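Local structure of alkaline serine protease (Pseudoalteromonas sp., 1Y9Z) at residues L143-H146 and Y147-V151. The protein probably hydrolyses peptide bonds as a cold-adapted, subtilisin-like serine endopeptidase from an Antarctic bacterium. Residues are numbered along the deposited sequence; the frame is centred on the assembly and turned at random.
Sequences LNTH and YNNGV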
ATOM      1  N   LEU A 143       5.813 -25.737   1.230  1.00 10.83           N
ATOM      2  CA  LEU A 143       4.823 -24.775   1.696  1.00 10.10           C
ATOM      3  C   LEU A 143       3.510 -25.450   2.075  1.00 11.01           C
ATOM      4  O   LEU A 143       2.854 -25.045   3.034  1.00 11.94           O
ATOM      5  CB  LEU A 143       4.587 -23.684   0.643  1.00  9.73           C
ATOM      6  CG  LEU A 143       5.570 -22.503   0.725  1.00 10.24           C
ATOM      7  CD1 LEU A 143       7.010 -22.992   0.615  1.00  9.74           C
ATOM      8  CD2 LEU A 143       5.261 -21.497  -0.375  1.00 11.49           C
ATOM      9  N   ASN A 144       3.128 -26.489   1.339  1.00 11.88           N
ATOM     10  CA  ASN A 144       1.894 -27.201   1.648  1.00 12.22           C
ATOM     11  C   ASN A 144       2.035 -27.852   3.024  1.00 11.76           C
ATOM     12  O   ASN A 144       1.075 -27.917   3.793  1.00 12.55           O
ATOM     13  CB  ASN A 144       1.616 -28.283   0.601  1.00 13.65           C
ATOM     14  CG  ASN A 144       0.194 -28.814   0.674  1.00 17.86           C
ATOM     15  OD1 ASN A 144      -0.088 -29.924   0.224  1.00 23.71           O
ATOM     16  ND2 ASN A 144      -0.711 -28.015   1.230  1.00 19.09           N
ATOM     17  N   THR A 145       3.236 -28.335   3.329  1.00 11.57           N
ATOM     18  CA  THR A 145       3.495 -28.970   4.616  1.00 12.87           C
ATOM     19  C   THR A 145       3.310 -27.955   5.740  1.00 12.98           C
ATOM     20  O   THR A 145       2.658 -28.245   6.743  1.00 12.75           O
ATOM     21  CB  THR A 145       4.923 -29.553   4.665  1.00 13.95           C
ATOM     22  OG1 THR A 145       5.036 -30.615   3.707  1.00 15.73           O
ATOM     23  CG2 THR A 145       5.236 -30.098   6.055  1.00 14.95           C
ATOM     24  N   HIS A 146       3.876 -26.764   5.572  1.00 12.19           N
ATOM     25  CA  HIS A 146       3.739 -25.721   6.582  1.00 11.92           C
ATOM     26  C   HIS A 146       2.274 -25.350   6.771  1.00 11.32           C
ATOM     27  O   HIS A 146       1.804 -25.205   7.898  1.00 11.81           O
ATOM     28  CB  HIS A 146       4.538 -24.479   6.182  1.00 11.49           C
ATOM     29  CG  HIS A 146       5.967 -24.518   6.621  1.00 12.18           C
ATOM     30  ND1 HIS A 146       7.022 -24.352   5.751  1.00 13.93           N
ATOM     31  CD2 HIS A 146       6.514 -24.694   7.847  1.00 11.44           C
ATOM     32  CE1 HIS A 146       8.158 -24.423   6.423  1.00 10.81           C
ATOM     33  NE2 HIS A 146       7.878 -24.630   7.697  1.00 16.13           N
ATOM     34  N   TYR A 147       1.557 -25.196   5.662  1.00 11.45           N
ATOM     35  CA  TYR A 147       0.143 -24.849   5.701  1.00 11.69           C
ATOM     36  C   TYR A 147      -0.657 -25.921   6.436  1.00 13.13           C
ATOM     37  O   TYR A 147      -1.476 -25.608   7.303  1.00 13.23           O
ATOM     38  CB  TYR A 147      -0.387 -24.673   4.274  1.00 12.29           C
ATOM     39  CG  TYR A 147      -1.869 -24.391   4.179  1.00 10.65           C
ATOM     40  CD1 TYR A 147      -2.443 -23.311   4.847  1.00 12.38           C
ATOM     41  CD2 TYR A 147      -2.696 -25.194   3.395  1.00 12.26           C
ATOM     42  CE1 TYR A 147      -3.807 -23.039   4.735  1.00 13.10           C
ATOM     43  CE2 TYR A 147      -4.058 -24.931   3.276  1.00 13.02           C
ATOM     44  CZ  TYR A 147      -4.607 -23.853   3.947  1.00 13.26           C
ATOM     45  OH  TYR A 147      -5.952 -23.589   3.824  1.00 15.21           O
ATOM     46  N   ASN A 148      -0.417 -27.183   6.100  1.00 13.80           N
ATOM     47  CA  ASN A 148      -1.137 -28.267   6.756  1.00 14.80           C
ATOM     48  C   ASN A 148      -0.742 -28.372   8.223  1.00 14.49           C
ATOM     49  O   ASN A 148      -1.526 -28.847   9.046  1.00 16.10           O
ATOM     50  CB  ASN A 148      -0.888 -29.597   6.039  1.00 17.32           C
ATOM     51  CG  ASN A 148      -1.501 -29.629   4.654  1.00 21.56           C
ATOM     52  OD1 ASN A 148      -2.615 -29.144   4.444  1.00 23.73           O
ATOM     53  ND2 ASN A 148      -0.781 -30.210   3.700  1.00 24.13           N
ATOM     54  N   ASN A 149       0.467 -27.926   8.551  1.00 14.08           N
ATOM     55  CA  ASN A 149       0.926 -27.957   9.935  1.00 14.62           C
ATOM     56  C   ASN A 149       0.295 -26.825  10.736  1.00 14.24           C
ATOM     57  O   ASN A 149       0.506 -26.721  11.943  1.00 16.49           O
ATOM     58  CB  ASN A 149       2.452 -27.852  10.021  1.00 15.72           C
ATOM     59  CG  ASN A 149       3.149 -29.138   9.621  1.00 16.18           C
ATOM     60  OD1 ASN A 149       2.536 -30.203   9.589  1.00 18.88           O
ATOM     61  ND2 ASN A 149       4.442 -29.044   9.330  1.00 19.52           N
ATOM     62  N   GLY A 150      -0.465 -25.965  10.061  1.00 12.95           N
ATOM     63  CA  GLY A 150      -1.130 -24.877  10.759  1.00 12.69           C
ATOM     64  C   GLY A 150      -0.605 -23.467  10.558  1.00 12.98           C
ATOM     65  O   GLY A 150      -1.009 -22.556  11.282  1.00 12.57           O
ATOM     66  N   VAL A 151       0.284 -23.272   9.587  1.00 12.31           N
ATOM     67  CA  VAL A 151       0.830 -21.941   9.322  1.00 11.83           C
ATOM     68  C   VAL A 151       0.104 -21.291   8.150  1.00 11.09           C
ATOM     69  O   VAL A 151       0.041 -21.862   7.061  1.00 11.91           O
ATOM     70  CB  VAL A 151       2.335 -22.012   8.994  1.00 11.62           C
ATOM     71  CG1 VAL A 151       2.879 -20.610   8.733  1.00 11.19           C
ATOM     72  CG2 VAL A 151       3.083 -22.672  10.138  1.00 13.63           C
TER
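Asn144 sends its CG trans to the backbone N (chi1 -166°), whereas Asn148, one helical turn on, folds its CG back beside its own N, anti to the carbonyl carbon, and these opposed choices bring the two amides together. They meet at the C-terminal end of helix 137-148, a worked example of the Schellman motif closing the helix of a beta-alpha-beta crossover, here between parallel strands 125-128 and 152-156 of the subtilisin-like domain. The amide planes stand 62° apart, with ND2 of Asn144 3.3 Å from ND2 of Asn148; two donors face each other and no hydrogen bond joins them. ND2 of Asn148 also lies 3.0 Å from Asn144 O, at an angle too poor for a bond. ND2 of Asn144 lies at the edge of the Tyr147 ring, near its plane, and the Tyr147 side chain also touches Ser392 and Arg395 of helix 391-401.

Thr145 and Asn149 run side by side in the same direction, CG2 of Thr145 lying 3.5 Å from ND2 of Asn149, while OG1 of Thr145 bonds back to Asn141 O.

In the backbone the last regular bond, Asn149 N to Thr145 O, is already bent at 137°. Gly150 then takes a positive phi, which turns the chain out of the helix toward strand 152-156, and its N donates to Tyr147 O at 3.0 Å. The His146 side chain touches Ile114, Asp115 and Val118 of helix 110-119. Its carbonyl takes the closing bond: Val151 N donates to His146 O at 3.0 Å, and CB of the buried valine comes to 3.4 Å from that same His146 O.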